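Side-chain contact in AT-less polyketide synthase (Streptomyces platensis subsp. rosaceus, PDB 4TKT), which probably catalyses decarboxylative Claisen condensation, extending the growing polyketide chain during isomigrastatin assembly, as a ketosynthase domain: residues 96-101 / 163-168. Sequence-based numbering, arbitrary orientation.
Sequences RLFLQC and ASIANR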
ATOM      1  N   ARG A  96     -10.936  -6.034   7.420  1.00 24.08           N
ATOM      2  CA  ARG A  96     -10.692  -7.230   6.625  1.00 21.25           C
ATOM      3  C   ARG A  96      -9.648  -6.982   5.542  1.00 27.05           C
ATOM      4  O   ARG A  96      -8.707  -7.760   5.391  1.00 34.06           O
ATOM      5  CB  ARG A  96     -11.993  -7.731   5.991  1.00 21.60           C
ATOM      6  CG  ARG A  96     -13.017  -8.257   6.990  1.00 22.33           C
ATOM      7  CD  ARG A  96     -14.193  -8.901   6.270  1.00 22.16           C
ATOM      8  NE  ARG A  96     -15.444  -8.181   6.483  1.00 27.84           N
ATOM      9  CZ  ARG A  96     -16.473  -8.211   5.642  1.00 24.48           C
ATOM     10  NH1 ARG A  96     -16.395  -8.914   4.522  1.00 23.06           N
ATOM     11  NH2 ARG A  96     -17.577  -7.532   5.917  1.00 22.34           N
ATOM     12  N   LEU A  97      -9.808  -5.891   4.799  1.00 27.47           N
ATOM     13  CA  LEU A  97      -8.909  -5.597   3.690  1.00 25.56           C
ATOM     14  C   LEU A  97      -7.522  -5.171   4.164  1.00 30.75           C
ATOM     15  O   LEU A  97      -6.532  -5.377   3.461  1.00 38.16           O
ATOM     16  CB  LEU A  97      -9.502  -4.515   2.785  1.00 24.05           C
ATOM     17  CG  LEU A  97     -10.777  -4.894   2.027  1.00 28.17           C
ATOM     18  CD1 LEU A  97     -11.003  -3.962   0.846  1.00 31.71           C
ATOM     19  CD2 LEU A  97     -10.724  -6.338   1.565  1.00 24.18           C
ATOM     20  N   PHE A  98      -7.444  -4.579   5.351  1.00 24.04           N
ATOM     21  CA  PHE A  98      -6.156  -4.145   5.872  1.00 21.04           C
ATOM     22  C   PHE A  98      -5.365  -5.346   6.373  1.00 25.51           C
ATOM     23  O   PHE A  98      -4.139  -5.377   6.266  1.00 31.97           O
ATOM     24  CB  PHE A  98      -6.326  -3.111   6.985  1.00 20.40           C
ATOM     25  CG  PHE A  98      -5.060  -2.369   7.313  1.00 25.16           C
ATOM     26  CD1 PHE A  98      -4.447  -1.567   6.362  1.00 24.81           C
ATOM     27  CD2 PHE A  98      -4.482  -2.474   8.567  1.00 22.41           C
ATOM     28  CE1 PHE A  98      -3.281  -0.884   6.655  1.00 20.90           C
ATOM     29  CE2 PHE A  98      -3.315  -1.792   8.869  1.00 24.55           C
ATOM     30  CZ  PHE A  98      -2.713  -0.994   7.911  1.00 20.83           C
ATOM     31  N   LEU A  99      -6.070  -6.332   6.917  1.00 21.51           N
ATOM     32  CA  LEU A  99      -5.444  -7.596   7.289  1.00 22.09           C
ATOM     33  C   LEU A  99      -4.737  -8.213   6.088  1.00 28.69           C
ATOM     34  O   LEU A  99      -3.570  -8.591   6.172  1.00 38.95           O
ATOM     35  CB  LEU A  99      -6.479  -8.574   7.847  1.00 22.14           C
ATOM     36  CG  LEU A  99      -6.631  -8.629   9.367  1.00 34.43           C
ATOM     37  CD1 LEU A  99      -7.772  -9.555   9.757  1.00 37.12           C
ATOM     38  CD2 LEU A  99      -5.330  -9.079  10.013  1.00 32.03           C
ATOM     39  N   GLN A 100      -5.452  -8.300   4.970  1.00 23.08           N
ATOM     40  CA  GLN A 100      -4.905  -8.887   3.752  1.00 27.39           C
ATOM     41  C   GLN A 100      -3.778  -8.028   3.186  1.00 24.23           C
ATOM     42  O   GLN A 100      -2.788  -8.543   2.669  1.00 31.94           O
ATOM     43  CB  GLN A 100      -6.014  -9.081   2.714  1.00 31.50           C
ATOM     44  CG  GLN A 100      -7.051 -10.117   3.137  1.00 42.31           C
ATOM     45  CD  GLN A 100      -8.102 -10.381   2.076  1.00 39.35           C
ATOM     46  OE1 GLN A 100      -8.299  -9.579   1.163  1.00 36.10           O
ATOM     47  NE2 GLN A 100      -8.786 -11.515   2.192  1.00 25.13           N
ATOM     48  N   CYS A 101      -3.936  -6.715   3.300  1.00 23.57           N
ATOM     49  CA  CYS A 101      -2.902  -5.772   2.901  1.00 23.80           C
ATOM     50  C   CYS A 101      -1.630  -5.951   3.728  1.00 24.04           C
ATOM     51  O   CYS A 101      -0.522  -5.914   3.196  1.00 30.96           O
ATOM     52  CB  CYS A 101      -3.416  -4.343   3.040  1.00 23.05           C
ATOM     53  SG  CYS A 101      -2.220  -3.074   2.601  1.00 41.67           S
ATOM     54  N   ALA A 163      -9.848   1.417  15.924  1.00 21.54           N
ATOM     55  CA  ALA A 163      -8.665   0.821  16.537  1.00 20.32           C
ATOM     56  C   ALA A 163      -8.460  -0.622  16.092  1.00 28.97           C
ATOM     57  O   ALA A 163      -7.328  -1.107  16.035  1.00 33.63           O
ATOM     58  CB  ALA A 163      -8.765   0.883  18.051  1.00 19.71           C
ATOM     59  N   SER A 164      -9.559  -1.305  15.785  1.00 24.62           N
ATOM     60  CA  SER A 164      -9.500  -2.708  15.397  1.00 25.26           C
ATOM     61  C   SER A 164      -8.685  -2.904  14.130  1.00 24.30           C
ATOM     62  O   SER A 164      -8.071  -3.951  13.942  1.00 29.76           O
ATOM     63  CB  SER A 164     -10.906  -3.271  15.202  1.00 21.56           C
ATOM     64  OG  SER A 164     -11.576  -3.378  16.443  1.00 35.76           O
ATOM     65  N   ILE A 165      -8.680  -1.894  13.267  1.00 21.53           N
ATOM     66  CA  ILE A 165      -7.911  -1.950  12.032  1.00 24.31           C
ATOM     67  C   ILE A 165      -6.438  -2.225  12.323  1.00 25.22           C
ATOM     68  O   ILE A 165      -5.821  -3.080  11.690  1.00 29.56           O
ATOM     69  CB  ILE A 165      -8.047  -0.644  11.228  1.00 22.50           C
ATOM     70  CG1 ILE A 165      -9.497  -0.451  10.785  1.00 18.31           C
ATOM     71  CG2 ILE A 165      -7.133  -0.658  10.016  1.00 18.43           C
ATOM     72  CD1 ILE A 165      -9.734   0.833  10.026  1.00 20.33           C
ATOM     73  N   ALA A 166      -5.884  -1.517  13.300  1.00 26.59           N
ATOM     74  CA  ALA A 166      -4.492  -1.722  13.680  1.00 26.26           C
ATOM     75  C   ALA A 166      -4.341  -2.896  14.642  1.00 25.99           C
ATOM     76  O   ALA A 166      -3.375  -3.654  14.562  1.00 29.00           O
ATOM     77  CB  ALA A 166      -3.923  -0.459  14.299  1.00 19.39           C
ATOM     78  N   ASN A 167      -5.301  -3.040  15.549  1.00 19.27           N
ATOM     79  CA  ASN A 167      -5.216  -4.052  16.594  1.00 19.55           C
ATOM     80  C   ASN A 167      -5.316  -5.484  16.074  1.00 21.74           C
ATOM     81  O   ASN A 167      -4.648  -6.378  16.592  1.00 30.99           O
ATOM     82  CB  ASN A 167      -6.298  -3.811  17.646  1.00 19.99           C
ATOM     83  CG  ASN A 167      -5.917  -2.720  18.630  1.00 23.24           C
ATOM     84  OD1 ASN A 167      -4.836  -2.140  18.539  1.00 26.86           O
ATOM     85  ND2 ASN A 167      -6.804  -2.432  19.573  1.00 20.15           N
ATOM     86  N   ARG A 168      -6.138  -5.706  15.053  1.00 22.60           N
ATOM     87  CA  ARG A 168      -6.293  -7.048  14.501  1.00 22.69           C
ATOM     88  C   ARG A 168      -5.049  -7.486  13.744  1.00 21.99           C
ATOM     89  O   ARG A 168      -4.709  -8.668  13.741  1.00 29.94           O
ATOM     90  CB  ARG A 168      -7.514  -7.131  13.586  1.00 19.62           C
ATOM     91  CG  ARG A 168      -8.818  -7.038  14.341  1.00 36.89           C
ATOM     92  CD  ARG A 168      -9.975  -7.592  13.545  1.00 42.02           C
ATOM     93  NE  ARG A 168     -11.235  -7.393  14.255  1.00 49.52           N
ATOM     94  CZ  ARG A 168     -11.645  -8.142  15.274  1.00 56.39           C
ATOM     95  NH1 ARG A 168     -10.893  -9.148  15.705  1.00 56.17           N
ATOM     96  NH2 ARG A 168     -12.806  -7.885  15.861  1.00 60.25           N
TER
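F98 and I165 meet where two helices of the thiolase-like ketosynthase fold, 93-109 and 163-173, both pack on strand 129-136. The benzyl group of F98 swings out with CG anti to its own amide nitrogen (chi1 -165°), which carries the ring across to the neighbouring helix. There the CG2 branch of I165 stands above the ring plane beside the CG–CD2 bond of F98, not over the ring centre, and comes within 3.5 Å of F98 CD2, the two side chains crossing at about a right angle. The carbonyl O of I165 lies at the ring's edge, near its plane, 3.5 Å from CD2 of F98, so it meets the ring's C-H rim and not its pi face. A135 of strand 129-136 touches both F98 and I165, while V253 of strand 252-260 also packs on F98, wedging the ring between helix and sheet. With an alanine at F98, the CG2 methyl of I165 would probably lose its aromatic neighbour, and a gap would be likely to open towards A135 and V253. R168 sends its side chain off to a salt bridge with E95, on the helix of F98. One turn along from I165, CD2 of L99 lies against the backbone O of R168, 3.8 Å away.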